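Local atomic coordinates of polyguluronate lyase (Corynebacterium sp., PDB entry 1UAI), a protein that probably cleaves alginate at poly-alpha-L-guluronate runs, acting as a lyase built on a jellyroll beta-sandwich. Residues Pro34-Asp37 with Thr38-Thr41; Lys170-Asn174 with Gly175-Thr179. All coordinates share one frame; numbering follows the deposited sequence.

Contact 1: residues Pro34-Asp37 with Thr38-Thr41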
ATOM      1  N   PRO A  34      -5.543 -14.482 -13.680  1.00  5.91           N
ATOM      2  CA  PRO A  34      -5.894 -15.399 -12.592  1.00  6.16           C
ATOM      3  C   PRO A  34      -4.710 -16.055 -11.882  1.00  5.61           C
ATOM      4  O   PRO A  34      -4.899 -16.739 -10.881  1.00  6.08           O
ATOM      5  CB  PRO A  34      -6.777 -16.423 -13.291  1.00  7.11           C
ATOM      6  CG  PRO A  34      -6.109 -16.552 -14.615  1.00  8.23           C
ATOM      7  CD  PRO A  34      -5.789 -15.114 -14.991  1.00  7.44           C
ATOM      8  N   ALA A  35      -3.496 -15.866 -12.393  1.00  5.51           N
ATOM      9  CA  ALA A  35      -2.327 -16.470 -11.758  1.00  4.60           C
ATOM     10  C   ALA A  35      -2.170 -16.004 -10.312  1.00  4.77           C
ATOM     11  O   ALA A  35      -1.696 -16.753  -9.457  1.00  5.14           O
ATOM     12  CB  ALA A  35      -1.067 -16.141 -12.548  1.00  6.89           C
ATOM     13  N   LEU A  36      -2.572 -14.765 -10.042  1.00  4.98           N
ATOM     14  CA  LEU A  36      -2.460 -14.208  -8.702  1.00  4.54           C
ATOM     15  C   LEU A  36      -3.205 -15.045  -7.662  1.00  4.73           C
ATOM     16  O   LEU A  36      -2.804 -15.087  -6.496  1.00  5.34           O
ATOM     17  CB  LEU A  36      -2.984 -12.767  -8.685  1.00  5.47           C
ATOM     18  CG  LEU A  36      -2.920 -12.009  -7.354  1.00  5.78           C
ATOM     19  CD1 LEU A  36      -1.492 -12.000  -6.822  1.00  6.84           C
ATOM     20  CD2 LEU A  36      -3.425 -10.587  -7.556  1.00  6.73           C
ATOM     21  N   ASP A  37      -4.269 -15.723  -8.084  1.00  5.25           N
ATOM     22  CA  ASP A  37      -5.062 -16.539  -7.169  1.00  5.72           C
ATOM     23  C   ASP A  37      -4.255 -17.633  -6.473  1.00  6.36           C
ATOM     24  O   ASP A  37      -4.601 -18.053  -5.369  1.00  6.73           O
ATOM     25  CB  ASP A  37      -6.249 -17.162  -7.909  1.00  7.02           C
ATOM     26  CG  ASP A  37      -7.243 -17.812  -6.964  1.00  7.79           C
ATOM     27  OD1 ASP A  37      -7.742 -17.116  -6.055  1.00  8.72           O
ATOM     28  OD2 ASP A  37      -7.526 -19.017  -7.130  1.00 10.54           O
ATOM     29  N   THR A  38      -3.193 -18.105  -7.117  1.00  5.45           N
ATOM     30  CA  THR A  38      -2.353 -19.132  -6.511  1.00  6.44           C
ATOM     31  C   THR A  38      -0.883 -18.734  -6.592  1.00  5.54           C
ATOM     32  O   THR A  38      -0.019 -19.555  -6.892  1.00  8.25           O
ATOM     33  CB  THR A  38      -2.568 -20.518  -7.179  1.00  6.19           C
ATOM     34  OG1 THR A  38      -2.436 -20.404  -8.600  1.00  6.50           O
ATOM     35  CG2 THR A  38      -3.951 -21.058  -6.845  1.00  7.26           C
ATOM     36  N   PHE A  39      -0.611 -17.463  -6.306  1.00  4.98           N
ATOM     37  CA  PHE A  39       0.744 -16.929  -6.340  1.00  5.77           C
ATOM     38  C   PHE A  39       1.244 -16.485  -4.973  1.00  4.97           C
ATOM     39  O   PHE A  39       0.507 -15.885  -4.188  1.00  5.70           O
ATOM     40  CB  PHE A  39       0.830 -15.722  -7.278  1.00  5.89           C
ATOM     41  CG  PHE A  39       2.180 -15.054  -7.271  1.00  5.33           C
ATOM     42  CD1 PHE A  39       3.269 -15.663  -7.885  1.00  5.22           C
ATOM     43  CD2 PHE A  39       2.376 -13.845  -6.605  1.00  6.55           C
ATOM     44  CE1 PHE A  39       4.535 -15.086  -7.835  1.00  5.85           C
ATOM     45  CE2 PHE A  39       3.641 -13.258  -6.549  1.00  7.52           C
ATOM     46  CZ  PHE A  39       4.721 -13.883  -7.166  1.00  7.18           C
ATOM     47  N   ALA A  40       2.511 -16.777  -4.708  1.00  5.85           N
ATOM     48  CA  ALA A  40       3.160 -16.373  -3.471  1.00  6.06           C
ATOM     49  C   ALA A  40       4.659 -16.363  -3.720  1.00  7.01           C
ATOM     50  O   ALA A  40       5.167 -17.155  -4.515  1.00  8.01           O
ATOM     51  CB  ALA A  40       2.827 -17.340  -2.340  1.00  8.22           C
ATOM     52  N   THR A  41       5.363 -15.446  -3.070  1.00  6.52           N
ATOM     53  CA  THR A  41       6.811 -15.375  -3.193  1.00  7.44           C
ATOM     54  C   THR A  41       7.366 -14.858  -1.870  1.00  7.84           C
ATOM     55  O   THR A  41       7.302 -13.667  -1.567  1.00  8.89           O
ATOM     56  CB  THR A  41       7.251 -14.472  -4.378  1.00  7.90           C
ATOM     57  OG1 THR A  41       8.681 -14.466  -4.463  1.00 10.40           O
ATOM     58  CG2 THR A  41       6.739 -13.047  -4.211  1.00 10.71           C
TER
HETATM   59  O   HOH W   1      -4.476 -19.423 -10.215  1.00 10.96           O
HETATM   60  O   HOH W   2      -0.632 -19.256 -10.198  1.00  8.76           O
HETATM   61  O   HOH W   3      -2.111 -15.075  -3.786  1.00  6.15           O

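Contact 2: residues Lys170-Asn174 with Gly175-Thr179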
ATOM      1  N   LYS A 170     -12.164  11.986   2.336  1.00  5.17           N
ATOM      2  CA  LYS A 170     -12.241  11.916   3.791  1.00  5.71           C
ATOM      3  C   LYS A 170     -11.368  10.733   4.194  1.00  5.08           C
ATOM      4  O   LYS A 170     -11.554   9.629   3.683  1.00  5.31           O
ATOM      5  CB  LYS A 170     -13.680  11.666   4.239  1.00  7.70           C
ATOM      6  CG  LYS A 170     -14.665  12.761   3.871  1.00 13.69           C
ATOM      7  CD  LYS A 170     -14.463  13.996   4.722  1.00 17.88           C
ATOM      8  CE  LYS A 170     -15.581  15.002   4.504  1.00 18.12           C
ATOM      9  NZ  LYS A 170     -15.477  16.142   5.457  1.00 16.79           N
ATOM     10  N   VAL A 171     -10.421  10.961   5.099  1.00  4.72           N
ATOM     11  CA  VAL A 171      -9.516   9.902   5.538  1.00  5.23           C
ATOM     12  C   VAL A 171      -9.714   9.626   7.024  1.00  5.01           C
ATOM     13  O   VAL A 171      -9.636  10.539   7.848  1.00  5.60           O
ATOM     14  CB  VAL A 171      -8.046  10.289   5.274  1.00  5.05           C
ATOM     15  CG1 VAL A 171      -7.151   9.077   5.468  1.00  6.31           C
ATOM     16  CG2 VAL A 171      -7.900  10.845   3.864  1.00  6.16           C
ATOM     17  N   TYR A 172      -9.960   8.361   7.353  1.00  5.08           N
ATOM     18  CA  TYR A 172     -10.219   7.935   8.726  1.00  5.25           C
ATOM     19  C   TYR A 172      -9.170   6.976   9.276  1.00  5.17           C
ATOM     20  O   TYR A 172      -8.571   6.197   8.533  1.00  5.41           O
ATOM     21  CB  TYR A 172     -11.578   7.230   8.801  1.00  5.79           C
ATOM     22  CG  TYR A 172     -12.740   8.052   8.306  1.00  6.34           C
ATOM     23  CD1 TYR A 172     -13.566   8.733   9.197  1.00  7.67           C
ATOM     24  CD2 TYR A 172     -13.014   8.153   6.943  1.00  6.39           C
ATOM     25  CE1 TYR A 172     -14.637   9.497   8.745  1.00  9.20           C
ATOM     26  CE2 TYR A 172     -14.081   8.913   6.479  1.00  7.84           C
ATOM     27  CZ  TYR A 172     -14.888   9.582   7.385  1.00  8.71           C
ATOM     28  OH  TYR A 172     -15.937  10.349   6.935  1.00 10.68           O
ATOM     29  N   TYR A 173      -8.984   7.033  10.591  1.00  5.29           N
ATOM     30  CA  TYR A 173      -8.059   6.168  11.319  1.00  5.50           C
ATOM     31  C   TYR A 173      -8.860   5.679  12.523  1.00  5.67           C
ATOM     32  O   TYR A 173      -9.290   6.479  13.361  1.00  6.07           O
ATOM     33  CB  TYR A 173      -6.837   6.963  11.777  1.00  5.91           C
ATOM     34  CG  TYR A 173      -5.911   6.225  12.719  1.00  6.73           C
ATOM     35  CD1 TYR A 173      -4.998   5.280  12.250  1.00  6.95           C
ATOM     36  CD2 TYR A 173      -5.917   6.514  14.083  1.00  8.03           C
ATOM     37  CE1 TYR A 173      -4.105   4.649  13.122  1.00  8.33           C
ATOM     38  CE2 TYR A 173      -5.035   5.893  14.958  1.00  8.89           C
ATOM     39  CZ  TYR A 173      -4.130   4.965  14.473  1.00  8.44           C
ATOM     40  OH  TYR A 173      -3.229   4.384  15.337  1.00 10.91           O
ATOM     41  N   ASN A 174      -9.066   4.369  12.592  1.00  6.34           N
ATOM     42  CA  ASN A 174      -9.850   3.755  13.656  1.00  7.57           C
ATOM     43  C   ASN A 174     -11.192   4.454  13.862  1.00  8.28           C
ATOM     44  O   ASN A 174     -11.617   4.712  14.992  1.00  9.70           O
ATOM     45  CB  ASN A 174      -9.050   3.698  14.962  1.00  8.49           C
ATOM     46  CG  ASN A 174      -7.930   2.677  14.903  1.00  7.07           C
ATOM     47  OD1 ASN A 174      -7.992   1.725  14.119  1.00  7.65           O
ATOM     48  ND2 ASN A 174      -6.912   2.856  15.734  1.00  8.79           N
ATOM     49  N   GLY A 175     -11.850   4.757  12.747  1.00  8.46           N
ATOM     50  CA  GLY A 175     -13.159   5.388  12.783  1.00  9.15           C
ATOM     51  C   GLY A 175     -13.218   6.892  12.959  1.00  9.69           C
ATOM     52  O   GLY A 175     -14.292   7.481  12.836  1.00 11.34           O
ATOM     53  N   VAL A 176     -12.082   7.523  13.234  1.00  8.60           N
ATOM     54  CA  VAL A 176     -12.055   8.966  13.440  1.00  8.54           C
ATOM     55  C   VAL A 176     -11.532   9.717  12.216  1.00  6.71           C
ATOM     56  O   VAL A 176     -10.474   9.388  11.678  1.00  6.37           O
ATOM     57  CB  VAL A 176     -11.188   9.322  14.671  1.00  8.72           C
ATOM     58  CG1 VAL A 176     -11.167  10.829  14.884  1.00 10.77           C
ATOM     59  CG2 VAL A 176     -11.730   8.614  15.906  1.00 11.28           C
ATOM     60  N   LEU A 177     -12.283  10.725  11.780  1.00  6.99           N
ATOM     61  CA  LEU A 177     -11.893  11.533  10.630  1.00  7.42           C
ATOM     62  C   LEU A 177     -10.602  12.275  10.959  1.00  7.07           C
ATOM     63  O   LEU A 177     -10.526  12.997  11.955  1.00  8.77           O
ATOM     64  CB  LEU A 177     -13.002  12.534  10.290  1.00  7.81           C
ATOM     65  CG  LEU A 177     -12.761  13.457   9.091  1.00  8.11           C
ATOM     66  CD1 LEU A 177     -12.561  12.635   7.828  1.00  8.71           C
ATOM     67  CD2 LEU A 177     -13.944  14.395   8.930  1.00  9.35           C
ATOM     68  N   GLN A 178      -9.591  12.094  10.115  1.00  6.66           N
ATOM     69  CA  GLN A 178      -8.290  12.723  10.321  1.00  6.62           C
ATOM     70  C   GLN A 178      -8.111  13.982   9.494  1.00  6.35           C
ATOM     71  O   GLN A 178      -7.513  14.959   9.950  1.00  7.19           O
ATOM     72  CB  GLN A 178      -7.174  11.740   9.970  1.00  7.31           C
ATOM     73  CG  GLN A 178      -7.176  10.480  10.810  1.00  7.51           C
ATOM     74  CD  GLN A 178      -7.017  10.779  12.284  1.00  7.02           C
ATOM     75  OE1 GLN A 178      -6.066  11.446  12.691  1.00  7.91           O
ATOM     76  NE2 GLN A 178      -7.947  10.286  13.097  1.00  8.03           N
ATOM     77  N   THR A 179      -8.617  13.952   8.268  1.00  6.63           N
ATOM     78  CA  THR A 179      -8.500  15.094   7.379  1.00  6.79           C
ATOM     79  C   THR A 179      -9.431  14.948   6.188  1.00  5.75           C
ATOM     80  O   THR A 179      -9.853  13.842   5.845  1.00  6.70           O
ATOM     81  CB  THR A 179      -7.050  15.239   6.850  1.00  7.43           C
ATOM     82  OG1 THR A 179      -6.937  16.445   6.085  1.00  8.84           O
ATOM     83  CG2 THR A 179      -6.676  14.053   5.964  1.00  8.79           C
TER

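Contact 1: residues Pro34-Asp37 with Thr38-Thr41
Leu36 and Phe39 turn their side chains to the same flank of a short 3-10 turn and meet there: CD1 of Leu36 approaches CD2 of the Phe39 ring obliquely, at 4.3 Å. The ring is carried forward, away from the turn, because CG of Phe39 stands anti to its own backbone N (chi1 175°). What lies against the turn itself is CB of Phe39, 3.5 Å from the carbonyl O of Ala35. Beyond this pair the two side chains share a floor, both touching Ile31 of strand 27-31, while Leu36 also reaches Val18 and Phe39 reaches Leu20 on strand 16-20.

Thr38 and Asp37 point elsewhere. The Asp37 carboxylate passes slantwise by the Thr38 methyl, with OD2 4.1 Å from CG2, a loose contact. Thr38 keeps its hydroxyl between its own N and carbonyl carbon (chi1 52°), which swings OG1 back over the start of the turn. Too far from Ala35 O for a direct bond, OG1 works through two waters: one links OG1 to Pro34 O; the other, whose oxygen is 2.7 Å from OG1, links it to Ala35 O. A third water donates to both Leu36 O and Phe39 O.

The backbone supplies the frame. Asp37 N bonds to Pro34 O, Thr38 N to Ala35 O at 3.1 Å, and Phe39 N to Leu36 O at 3.2 Å. The oxygens of Ala35 and Leu36 thus each accept a bond from water as well. Three successive bonds from residue i+3 back to residue i are the signature of a 3-10 turn, here entered through a cis-proline at Pro34 and set in the surface loop between strands 27-31 and 45-47 of the jellyroll.

Contact 2: residues Lys170-Asn174 with Gly175-Thr179
Strands 170-173 and 176-179 form a beta hairpin closed by a type I' turn from Tyr173 to Val176. Tyr173 and Val176 are a hydrogen-bonded antiparallel pair, each N 3.0 Å from the other's O. Further along, a classic beta bulge sets Gln178 and Thr179 together opposite Val171: Gln178 N gives a 2.7 Å bond to Val171 O, and Val171 N bonds to Thr179 O. At the tip, Gly175 has backbone angles (83°/-8°) at which a CB would jam against the preceding carbonyl.

On one side of the hairpin, Leu177 lays CD1 over a face of the Tyr172 ring, 4.0 Å from its centroid, a CH-pi contact. The same methyl meets CB of Lys170, whose NZ is bonded to Thr180; Tyr172 also makes a cation-pi contact with Lys161. On the other side, Val171 and Thr179 lie alongside each other, CG2 to CG2, while OG1 of Thr179 bonds to His145.

Gln178 is bent at chi2 (-60°), folding its amide back past CB of Tyr173. Its NE2 donates to Val176 O at 3.0 Å, reaching that oxygen from the face opposite Tyr173 N.

Contact 1 and contact 2 sit at far ends of the jellyroll, on opposite sides of the chain's centre. Their own centres are 32 Å apart and their nearest atoms about 24 Å, so neither touches the other. The 34-41 turn packs against strands 16-20 and 27-31, at the margin of one antiparallel sheet; the 170-179 hairpin finishes the other, with strand 176-182 as its outermost strand within the chain. Contact 2 nevertheless faces that first sheet across the sandwich, since Val171, Tyr173, Gln178 and Thr179 touch residues of strands 134-139 and 144-149, members of the sheet that contact 1 flanks. Both are surface features, 18 and 17 Å from the chain centre.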